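Local coordinates for protein probable fumarate reductase Ifc3 (PDB 1QO8) that catalyses the essentially one-way reduction of fumarate to succinate, using one FAD and four covalently bound haems c per subunit, at residues T2-M5 against G6-H9; V170-K173 against Q174-A177; V215-L218 against E219-G222. All coordinates share one frame; numbering follows the deposited sequence.

Along the chain the three contacts follow one another without overlap. Contact 1 opens helix 5-12 in the tetrahaem cytochrome part, at the haem whose iron His9 binds, while contacts 2 and 3 both belong to the FAD-binding part: contact 2 starts the short helix 173-177, and contact 3 ends the long helix 201-220. The centre of contact 1 is about 56 Å from that of contact 2 and 45 Å from that of contact 3, whereas contacts 2 and 3 are 14 Å apart, centre to centre, and joined by a probable hydrogen bond from Gln174 to Glu219. The set thus samples both the electron-carrying and the flavin-bearing parts of one chain.

Contact 1 of 3, residues T2-M5 against G6-H9; sequences TPDM and GSFH. With HEM (protoporphyrin IX containing Fe), chain E.
His9 ND1 donates a hydrogen bond to Met5 O over 2.6 Å, and the bond is nearly straight, 166° at the hydrogen. The oxygen lies close to the imidazole plane, at the ring edge. His9 N bonds to the same carbonyl from the opposite face of its plane, so two donors from one residue grip Met5 O. With ND1 spent as donor, NE2 is turned to the haem iron, which it binds as an axial ligand at 2.2 Å; His40 supplies the other axial nitrogen. Together with the iron bond, the ND1 bond fixes the rotation of the ring, and it would probably make the imidazole a stronger electron donor to the iron.

One turn earlier Asp4 caps the start of helix 5-12. Its OD1 accepts from Ser7 N at 2.9 Å, and its backbone O takes the straight bond from Phe8 N. In return Ser7 OG receives a weak bond from Asp4 N, 3.3 Å long, completing a capping box. Aspartate suits the N-cap because its short carboxylate folds back over the first turn: CG sits between the backbone N and the carbonyl carbon (chi1 56°), which brings OD1 to the amide. The other oxygen, OD2, is hydrogen-bonded to ND1 of His72, an axial ligand of a second haem, so one carboxylate serves both helix and haem site.

Met5 CG rests 3.4 Å from His9 CE1, and the bend at chi3 (83°) carries the methyl CE to 3.3 Å from the haem methyl CMB, a flexible apolar end fitted to the porphyrin rim. Phe8 sends CE1 to 3.7 Å from the meso carbon CHA, while its ring meets Phe92 edge-to-face. Pro3, just ahead of the cap, lays CB against Ser7 OG.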
# COMPACT_ATOMS: atom_id res chain seq x y z
N THR A 2 19.77 7.30 45.98
CA THR A 2 20.08 6.06 45.23
C THR A 2 18.92 5.12 44.91
O THR A 2 18.94 4.30 43.97
CB THR A 2 21.09 5.24 46.08
OG1 THR A 2 20.61 5.26 47.44
CG2 THR A 2 22.50 5.78 46.03
N PRO A 3 17.94 5.13 45.80
CA PRO A 3 17.08 3.97 45.94
C PRO A 3 16.13 3.87 44.74
O PRO A 3 16.08 4.70 43.81
CB PRO A 3 16.38 4.18 47.26
CG PRO A 3 17.03 5.31 47.95
CD PRO A 3 17.65 6.13 46.84
N ASP A 4 15.40 2.78 44.76
CA ASP A 4 14.23 2.63 43.93
C ASP A 4 13.14 2.09 44.82
O ASP A 4 13.29 1.74 46.02
CB ASP A 4 14.59 1.79 42.69
CG ASP A 4 15.16 0.44 43.02
OD1 ASP A 4 15.09 0.10 44.23
OD2 ASP A 4 15.62 -0.31 42.15
N MET A 5 11.94 1.87 44.24
CA MET A 5 10.89 1.37 45.09
C MET A 5 11.22 0.01 45.72
O MET A 5 10.68 -0.33 46.80
CB MET A 5 9.65 1.23 44.18
CG MET A 5 8.39 0.92 44.98
SD MET A 5 6.87 1.18 44.01
CE MET A 5 6.64 -0.28 43.10
N GLY A 6 11.62 -0.95 44.90
CA GLY A 6 12.17 -2.22 45.22
C GLY A 6 13.13 -2.20 46.42
O GLY A 6 12.82 -2.86 47.42
N SER A 7 14.05 -1.27 46.51
CA SER A 7 15.00 -1.24 47.60
C SER A 7 14.41 -0.62 48.85
O SER A 7 14.62 -1.05 50.00
CB SER A 7 16.31 -0.63 47.13
OG SER A 7 16.33 0.77 47.23
N PHE A 8 13.59 0.44 48.69
CA PHE A 8 12.74 0.91 49.77
C PHE A 8 11.93 -0.22 50.41
O PHE A 8 11.99 -0.29 51.65
CB PHE A 8 11.81 2.04 49.30
CG PHE A 8 10.85 2.63 50.26
CD1 PHE A 8 9.59 2.06 50.37
CD2 PHE A 8 11.21 3.73 51.03
CE1 PHE A 8 8.70 2.63 51.29
CE2 PHE A 8 10.29 4.31 51.91
CZ PHE A 8 9.04 3.74 52.03
N HIS A 9 11.28 -1.07 49.64
CA HIS A 9 10.51 -2.14 50.20
C HIS A 9 11.41 -3.28 50.81
O HIS A 9 11.00 -3.90 51.82
CB HIS A 9 9.53 -2.82 49.23
CG HIS A 9 8.36 -1.94 48.93
ND1 HIS A 9 8.53 -0.79 48.14
CD2 HIS A 9 7.06 -1.96 49.35
CE1 HIS A 9 7.36 -0.18 48.07
NE2 HIS A 9 6.49 -0.82 48.83
CHA HEM E . 5.05 2.25 50.60
CHB HEM E . 3.43 0.79 46.31
CHC HEM E . 4.23 -3.83 47.40
CHD HEM E . 4.17 -2.27 51.97
C1A HEM E . 4.64 2.25 49.28
C2A HEM E . 4.57 3.41 48.44
C3A HEM E . 4.13 3.04 47.22
C4A HEM E . 3.96 1.61 47.27
CMA HEM E . 3.86 3.96 46.00
CAA HEM E . 4.94 4.83 48.90
CBA HEM E . 3.68 5.59 49.19
CGA HEM E . 3.89 7.05 49.51
O1A HEM E . 2.98 7.50 50.26
O2A HEM E . 4.91 7.55 48.97
C1B HEM E . 3.60 -0.54 46.17
C2B HEM E . 3.66 -1.27 44.95
C3B HEM E . 3.92 -2.53 45.26
C4B HEM E . 4.00 -2.65 46.71
CMB HEM E . 3.41 -0.70 43.51
CAB HEM E . 4.23 -3.70 44.33
CBB HEM E . 5.03 -3.60 43.26
C1C HEM E . 4.20 -3.79 48.79
C2C HEM E . 4.18 -4.97 49.65
C3C HEM E . 4.21 -4.53 50.91
C4C HEM E . 4.17 -3.10 50.91
CMC HEM E . 4.19 -6.40 49.11
CAC HEM E . 4.29 -5.33 52.24
CBC HEM E . 5.13 -6.48 52.25
C1D HEM E . 4.48 -0.93 52.03
C2D HEM E . 4.68 -0.13 53.22
C3D HEM E . 4.94 1.08 52.86
C4D HEM E . 4.88 1.13 51.39
CMD HEM E . 4.68 -0.81 54.64
CAD HEM E . 5.23 2.32 53.73
CBD HEM E . 3.80 2.90 54.10
CGD HEM E . 3.79 3.60 55.42
O1D HEM E . 4.35 3.03 56.42
O2D HEM E . 3.26 4.76 55.39
NA HEM E . 4.26 1.15 48.52
NB HEM E . 3.88 -1.41 47.21
NC HEM E . 4.13 -2.67 49.58
ND HEM E . 4.58 -0.13 50.93
FE HEM E . 4.25 -0.78 49.06

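Contact 2 of 3, residues V170-K173 against Q174-A177; sequences VGTK and QQTA
Lys173, Gln174 and Thr172 give up the most surface here. Lys173 and Gln174 send their chains across one another, with Lys173 CG 3.8 Å from Gln174 OE1. The CG methylene of Lys173 thus lies beside a glutamine amide that the bend at chi2 (72°) turns back to Thr172, where Gln174 OE1 is 3.5 Å from Thr172 CB. The NE2 end of Gln174 is held by Glu219 and Asp226.

Thr172 is the N-cap of helix 173-177. Its OG1 accepts from Gln175 N at 3.2 Å and is also bonded to His240, so a short hydroxyl closes the first turn and ties it to the domain. Just before the cap, Gly171 N donates a hydrogen bond to Gln175 OE1 (2.9 Å); glycine suits its positive phi (87°), where a side chain would jam against the preceding carbonyl oxygen. The extended Gln175 chain (chi2 -179°) carries its amide back to this loop, while its NE2 bonds to Asp182 and to the carbonyl of Asp237. Replacing Gln175 with an alanine would probably leave Gly171 N, Asp182 and the carbonyl of Asp237 without these partners. Lys173 O accepts from both Ala177 N and Thr176 OG1, which approach from the same face of its plane.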
# COMPACT_ATOMS: atom_id res chain seq x y z
N VAL A 170 -28.60 -4.52 14.12
CA VAL A 170 -29.90 -4.42 13.51
C VAL A 170 -30.74 -5.58 14.07
O VAL A 170 -30.21 -6.67 14.06
CB VAL A 170 -29.88 -4.55 11.98
CG1 VAL A 170 -29.09 -5.71 11.40
CG2 VAL A 170 -31.34 -4.76 11.50
N GLY A 171 -31.98 -5.32 14.46
CA GLY A 171 -32.84 -6.39 14.96
C GLY A 171 -32.68 -6.62 16.45
O GLY A 171 -32.85 -7.76 16.90
N THR A 172 -32.35 -5.63 17.25
CA THR A 172 -32.16 -5.97 18.68
C THR A 172 -33.43 -5.69 19.46
O THR A 172 -34.37 -4.96 19.11
CB THR A 172 -30.99 -5.20 19.32
OG1 THR A 172 -31.34 -3.81 19.30
CG2 THR A 172 -29.69 -5.44 18.56
N LYS A 173 -33.45 -6.24 20.67
CA LYS A 173 -34.57 -5.91 21.57
C LYS A 173 -34.46 -4.44 21.97
O LYS A 173 -35.52 -3.87 22.27
CB LYS A 173 -34.54 -6.90 22.71
CG LYS A 173 -33.39 -6.72 23.67
CD LYS A 173 -33.56 -7.65 24.86
CE LYS A 173 -32.47 -7.55 25.90
NZ LYS A 173 -32.65 -6.43 26.85
N GLN A 174 -33.31 -3.76 21.96
CA GLN A 174 -33.32 -2.32 22.26
C GLN A 174 -34.03 -1.53 21.14
O GLN A 174 -34.68 -0.50 21.39
CB GLN A 174 -31.96 -1.69 22.54
CG GLN A 174 -31.21 -2.14 23.77
CD GLN A 174 -30.64 -3.54 23.70
OE1 GLN A 174 -30.60 -4.27 22.70
NE2 GLN A 174 -30.15 -4.00 24.84
N GLN A 175 -33.96 -2.04 19.91
CA GLN A 175 -34.64 -1.37 18.82
C GLN A 175 -36.14 -1.63 19.00
O GLN A 175 -36.86 -0.65 18.81
CB GLN A 175 -34.12 -1.71 17.45
CG GLN A 175 -32.75 -1.11 17.08
CD GLN A 175 -32.34 -1.49 15.67
OE1 GLN A 175 -32.51 -2.63 15.30
NE2 GLN A 175 -31.83 -0.58 14.85
N THR A 176 -36.58 -2.79 19.46
CA THR A 176 -38.01 -3.05 19.53
C THR A 176 -38.63 -2.32 20.74
O THR A 176 -39.80 -2.01 20.72
CB THR A 176 -38.49 -4.51 19.67
OG1 THR A 176 -38.26 -4.88 21.03
CG2 THR A 176 -37.82 -5.46 18.73
N ALA A 177 -37.83 -2.03 21.75
CA ALA A 177 -38.31 -1.33 22.93
C ALA A 177 -38.48 0.13 22.58
O ALA A 177 -39.29 0.79 23.23
CB ALA A 177 -37.40 -1.48 24.14

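Contact 3 of 3, residues V215-L218 against E219-G222; sequences VQWL and ESLG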
# COMPACT_ATOMS: atom_id res chain seq x y z
N VAL A 215 -24.42 -8.36 20.25
CA VAL A 215 -24.86 -7.51 21.34
C VAL A 215 -25.39 -8.42 22.48
O VAL A 215 -24.98 -8.28 23.62
CB VAL A 215 -25.95 -6.51 20.93
CG1 VAL A 215 -26.67 -5.85 22.14
CG2 VAL A 215 -25.35 -5.40 20.02
N GLN A 216 -26.19 -9.42 22.07
CA GLN A 216 -26.66 -10.44 22.96
C GLN A 216 -25.59 -11.26 23.64
O GLN A 216 -25.62 -11.47 24.87
CB GLN A 216 -27.53 -11.43 22.18
CG GLN A 216 -28.96 -10.95 21.99
CD GLN A 216 -29.65 -11.95 21.06
OE1 GLN A 216 -30.13 -12.99 21.52
NE2 GLN A 216 -29.68 -11.68 19.78
N TRP A 217 -24.61 -11.68 22.85
CA TRP A 217 -23.40 -12.29 23.39
C TRP A 217 -22.74 -11.42 24.41
O TRP A 217 -22.38 -11.88 25.48
CB TRP A 217 -22.49 -12.64 22.21
CG TRP A 217 -21.03 -12.80 22.55
CD1 TRP A 217 -20.00 -11.97 22.29
CD2 TRP A 217 -20.48 -13.90 23.27
NE1 TRP A 217 -18.80 -12.47 22.77
CE2 TRP A 217 -19.08 -13.70 23.37
CE3 TRP A 217 -21.03 -15.06 23.82
CZ2 TRP A 217 -18.26 -14.60 24.01
CZ3 TRP A 217 -20.19 -15.96 24.44
CH2 TRP A 217 -18.83 -15.71 24.57
N LEU A 218 -22.53 -10.11 24.16
CA LEU A 218 -21.89 -9.30 25.22
C LEU A 218 -22.76 -9.18 26.48
O LEU A 218 -22.22 -9.11 27.60
CB LEU A 218 -21.49 -7.94 24.65
CG LEU A 218 -20.45 -8.01 23.50
CD1 LEU A 218 -20.34 -6.68 22.77
CD2 LEU A 218 -19.10 -8.45 24.04
N GLU A 219 -24.07 -9.04 26.28
CA GLU A 219 -25.06 -9.02 27.32
C GLU A 219 -25.12 -10.34 28.11
O GLU A 219 -25.11 -10.20 29.32
CB GLU A 219 -26.51 -8.84 26.78
CG GLU A 219 -26.59 -7.36 26.37
CD GLU A 219 -27.84 -7.13 25.55
OE1 GLU A 219 -28.19 -8.05 24.78
OE2 GLU A 219 -28.49 -6.09 25.74
N SER A 220 -25.02 -11.49 27.46
CA SER A 220 -24.87 -12.70 28.26
C SER A 220 -23.66 -12.63 29.17
O SER A 220 -23.64 -13.35 30.16
CB SER A 220 -24.74 -13.97 27.44
OG SER A 220 -23.64 -13.97 26.55
N LEU A 221 -22.62 -11.83 28.94
CA LEU A 221 -21.45 -11.82 29.77
C LEU A 221 -21.65 -10.73 30.80
O LEU A 221 -20.68 -10.61 31.53
CB LEU A 221 -20.18 -11.52 28.93
CG LEU A 221 -19.99 -12.44 27.71
CD1 LEU A 221 -18.73 -12.15 26.87
CD2 LEU A 221 -20.02 -13.92 28.13
N GLY A 222 -22.75 -9.94 30.76
CA GLY A 222 -22.91 -8.95 31.80
C GLY A 222 -22.83 -7.50 31.33
O GLY A 222 -22.96 -6.59 32.17
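Leu221 lays its CD1 methyl over one face of the Trp217 indole, 3.7 Å above the plane and offset toward the rim. Leu221 CD1 is 4.1 Å from the centroid of the six-membered ring of Trp217, which makes this a CH-pi contact. Each residue type fits: the branched leucine offers a methyl to the face, and the indole offers a broad flat surface. Trp217 CG lies anti to the backbone N (chi1 158°), bringing the ring alongside the following turn. Its NE1 bonds to Asn135, and Arg553 makes a cation-pi contact with the ring.

Glu219 and Val215 are one turn apart and cross at an angle, with Val215 CG1 3.8 Å from Glu219 OE1. The glutamate chain runs extended beyond CG, and its OE2 has its polar partner in Gln174. Gln216 approaches the same carboxylate only through its CG, 4.1 Å from Glu219 OE1, the two chains again crossing at an angle. The more deeply buried Val215 and Leu218 turn to the domain interior: both touch Met167, and Leu218 also meets Leu256 and Val549.

Helix 201-220 ends here in a Schellman motif. Gly222 has positive phi (113°), where a side chain would jam against the preceding carbonyl oxygen, and its N bonds to Glu219 O. Ser220 OG bonds to Trp217 O at 2.7 Å, a small hydroxyl folded back onto its own helix, and Leu221 N reaches Leu218 O from well above the carbonyl plane. Because the serine hydroxyl and the turn's own amides take up carbonyls that the regular helical pattern no longer serves well, the helix can probably stop here at little polar cost while its apolar face stays packed.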